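Local coordinates for CLIP-associating protein 2 (Mus musculus, PDB 3WOZ), which probably binds tubulin through its TOG domains and contributes to the control of microtubule dynamics, at residues L123-N126 with I127-F131. Sequence-based numbering, arbitrary orientation.
Sequences LQFN and ILMRF
Phe125 extends CG opposite its backbone N (chi1 -172°), while Met129, a selenomethionine one turn later, sets CG beside its own N and then bends at chi2 (-54°) and chi3, folding its end back over the phenyl ring. The methyl CE lies over one face, 4.0 Å from the centroid of the Phe125 ring, in a CH-pi contact, and Met129 SE stands obliquely at 4.3 Å from that centroid, a Met-aromatic pair. Met129 CG packs 3.6 Å from Phe125 CE1. An unbranched, flexible chain suits this place, since it can bend to lay CG, SE and CE against a flat, apolar face, which Phe125 supplies while buried against Met158. The backbone between these side chains is held by i to i+4 hydrogen bonds: Met129 N donates to Phe125 O at 2.9 Å, and Arg130 N to Asn126 O almost straight (175°). This is helix 121-133 of the all-helical, HEAT-repeat TOG domain; Met129 also touches Ile151 of helix 141-155, and both Phe125 and Met129 meet Thr169 of helix 167-179. On the partly exposed side, Arg130 is long enough to fold back at chi3, placing Asn126 O over its guanidinium face, 3.3 Å from Arg130 CZ, without a hydrogen bond from NH2, while NH1 forms a long, weak ion pair with Glu168.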
ATOM      1  N   LEU A 123      -4.379  -1.490 -11.225  1.00 41.72           N
ATOM      2  CA  LEU A 123      -4.290  -2.588 -10.253  1.00 42.21           C
ATOM      3  C   LEU A 123      -4.048  -2.092  -8.820  1.00 42.13           C
ATOM      4  O   LEU A 123      -4.694  -2.565  -7.874  1.00 42.56           O
ATOM      5  CB  LEU A 123      -3.191  -3.584 -10.645  1.00 42.28           C
ATOM      6  CG  LEU A 123      -3.263  -4.391 -11.951  1.00 43.62           C
ATOM      7  CD1 LEU A 123      -2.087  -5.349 -11.999  1.00 44.76           C
ATOM      8  CD2 LEU A 123      -4.571  -5.167 -12.115  1.00 44.36           C
ATOM      9  N   GLN A 124      -3.120  -1.147  -8.666  1.00 41.60           N
ATOM     10  CA  GLN A 124      -2.872  -0.504  -7.373  1.00 41.19           C
ATOM     11  C   GLN A 124      -4.138   0.179  -6.872  1.00 41.25           C
ATOM     12  O   GLN A 124      -4.516   0.027  -5.714  1.00 40.98           O
ATOM     13  CB  GLN A 124      -1.782   0.558  -7.485  1.00 40.64           C
ATOM     14  CG  GLN A 124      -0.393   0.063  -7.803  1.00 39.84           C
ATOM     15  CD  GLN A 124       0.617   1.182  -7.675  1.00 39.51           C
ATOM     16  OE1 GLN A 124       1.293   1.545  -8.637  1.00 38.44           O
ATOM     17  NE2 GLN A 124       0.690   1.766  -6.490  1.00 38.59           N
ATOM     18  N   PHE A 125      -4.776   0.943  -7.755  1.00 41.57           N
ATOM     19  CA  PHE A 125      -5.964   1.716  -7.399  1.00 42.11           C
ATOM     20  C   PHE A 125      -7.119   0.825  -6.946  1.00 42.65           C
ATOM     21  O   PHE A 125      -7.828   1.160  -5.994  1.00 42.44           O
ATOM     22  CB  PHE A 125      -6.404   2.608  -8.562  1.00 41.99           C
ATOM     23  CG  PHE A 125      -7.501   3.573  -8.205  1.00 42.55           C
ATOM     24  CD1 PHE A 125      -8.817   3.322  -8.590  1.00 42.65           C
ATOM     25  CD2 PHE A 125      -7.223   4.723  -7.469  1.00 42.08           C
ATOM     26  CE1 PHE A 125      -9.840   4.212  -8.261  1.00 42.96           C
ATOM     27  CE2 PHE A 125      -8.238   5.620  -7.132  1.00 43.17           C
ATOM     28  CZ  PHE A 125      -9.550   5.363  -7.526  1.00 43.62           C
ATOM     29  N   ASN A 126      -7.291  -0.307  -7.626  1.00 43.42           N
ATOM     30  CA  ASN A 126      -8.376  -1.236  -7.320  1.00 44.53           C
ATOM     31  C   ASN A 126      -8.196  -1.879  -5.953  1.00 45.08           C
ATOM     32  O   ASN A 126      -9.166  -2.062  -5.217  1.00 45.16           O
ATOM     33  CB  ASN A 126      -8.514  -2.300  -8.415  1.00 44.58           C
ATOM     34  CG  ASN A 126      -8.973  -1.720  -9.748  1.00 45.50           C
ATOM     35  OD1 ASN A 126      -8.789  -2.341 -10.796  1.00 47.83           O
ATOM     36  ND2 ASN A 126      -9.565  -0.527  -9.718  1.00 45.36           N
ATOM     37  N   ILE A 127      -6.949  -2.201  -5.614  1.00 45.88           N
ATOM     38  CA  ILE A 127      -6.606  -2.690  -4.282  1.00 46.36           C
ATOM     39  C   ILE A 127      -6.923  -1.630  -3.232  1.00 47.08           C
ATOM     40  O   ILE A 127      -7.434  -1.947  -2.158  1.00 47.03           O
ATOM     41  CB  ILE A 127      -5.125  -3.109  -4.198  1.00 46.50           C
ATOM     42  CG1 ILE A 127      -4.920  -4.434  -4.935  1.00 46.16           C
ATOM     43  CG2 ILE A 127      -4.657  -3.222  -2.743  1.00 46.00           C
ATOM     44  CD1 ILE A 127      -3.529  -4.633  -5.439  1.00 45.57           C
ATOM     45  N   LEU A 128      -6.636  -0.375  -3.561  1.00 47.76           N
ATOM     46  CA  LEU A 128      -6.862   0.725  -2.637  1.00 48.73           C
ATOM     47  C   LEU A 128      -8.348   0.990  -2.389  1.00 49.72           C
ATOM     48  O   LEU A 128      -8.738   1.371  -1.286  1.00 49.60           O
ATOM     49  CB  LEU A 128      -6.155   1.990  -3.126  1.00 48.58           C
ATOM     50  CG  LEU A 128      -4.617   1.993  -3.106  1.00 48.25           C
ATOM     51  CD1 LEU A 128      -4.092   3.277  -3.707  1.00 47.86           C
ATOM     52  CD2 LEU A 128      -4.066   1.811  -1.712  1.00 47.36           C
HETATM   53  N   MSE A 129      -9.175   0.786  -3.411  1.00 51.01           N
HETATM   54  CA  MSE A 129     -10.616   0.963  -3.251  1.00 52.53           C
HETATM   55  C   MSE A 129     -11.208  -0.106  -2.329  1.00 53.11           C
HETATM   56  O   MSE A 129     -11.948   0.219  -1.403  1.00 53.25           O
HETATM   57  CB  MSE A 129     -11.331   1.012  -4.605  1.00 52.87           C
HETATM   58  CG  MSE A 129     -11.002   2.242  -5.456  1.00 53.85           C
HETATM   59 SE   MSE A 129     -11.258   3.985  -4.600  1.00 58.89          SE
HETATM   60  CE  MSE A 129      -9.445   4.306  -3.943  1.00 57.33           C
ATOM     61  N   ARG A 130     -10.852  -1.366  -2.568  1.00 54.06           N
ATOM     62  CA  ARG A 130     -11.272  -2.477  -1.707  1.00 55.18           C
ATOM     63  C   ARG A 130     -10.756  -2.340  -0.270  1.00 55.64           C
ATOM     64  O   ARG A 130     -11.488  -2.622   0.680  1.00 55.62           O
ATOM     65  CB  ARG A 130     -10.846  -3.827  -2.299  1.00 55.20           C
ATOM     66  CG  ARG A 130     -11.704  -4.296  -3.477  1.00 56.53           C
ATOM     67  CD  ARG A 130     -11.248  -5.653  -4.026  1.00 58.30           C
ATOM     68  NE  ARG A 130      -9.936  -5.580  -4.671  1.00 58.96           N
ATOM     69  CZ  ARG A 130      -9.733  -5.228  -5.940  1.00 60.10           C
ATOM     70  NH1 ARG A 130     -10.756  -4.910  -6.727  1.00 60.24           N
ATOM     71  NH2 ARG A 130      -8.498  -5.188  -6.425  1.00 60.37           N
ATOM     72  N   PHE A 131      -9.508  -1.899  -0.115  1.00 56.15           N
ATOM     73  CA  PHE A 131      -8.907  -1.737   1.211  1.00 56.83           C
ATOM     74  C   PHE A 131      -9.601  -0.647   2.033  1.00 57.61           C
ATOM     75  O   PHE A 131      -9.782  -0.798   3.240  1.00 57.65           O
ATOM     76  CB  PHE A 131      -7.404  -1.457   1.098  1.00 56.49           C
ATOM     77  CG  PHE A 131      -6.647  -1.614   2.394  1.00 55.63           C
ATOM     78  CD1 PHE A 131      -6.808  -2.751   3.183  1.00 54.64           C
ATOM     79  CD2 PHE A 131      -5.744  -0.638   2.806  1.00 55.01           C
ATOM     80  CE1 PHE A 131      -6.099  -2.904   4.371  1.00 54.17           C
ATOM     81  CE2 PHE A 131      -5.027  -0.784   3.992  1.00 54.45           C
ATOM     82  CZ  PHE A 131      -5.207  -1.918   4.777  1.00 54.61           C
TER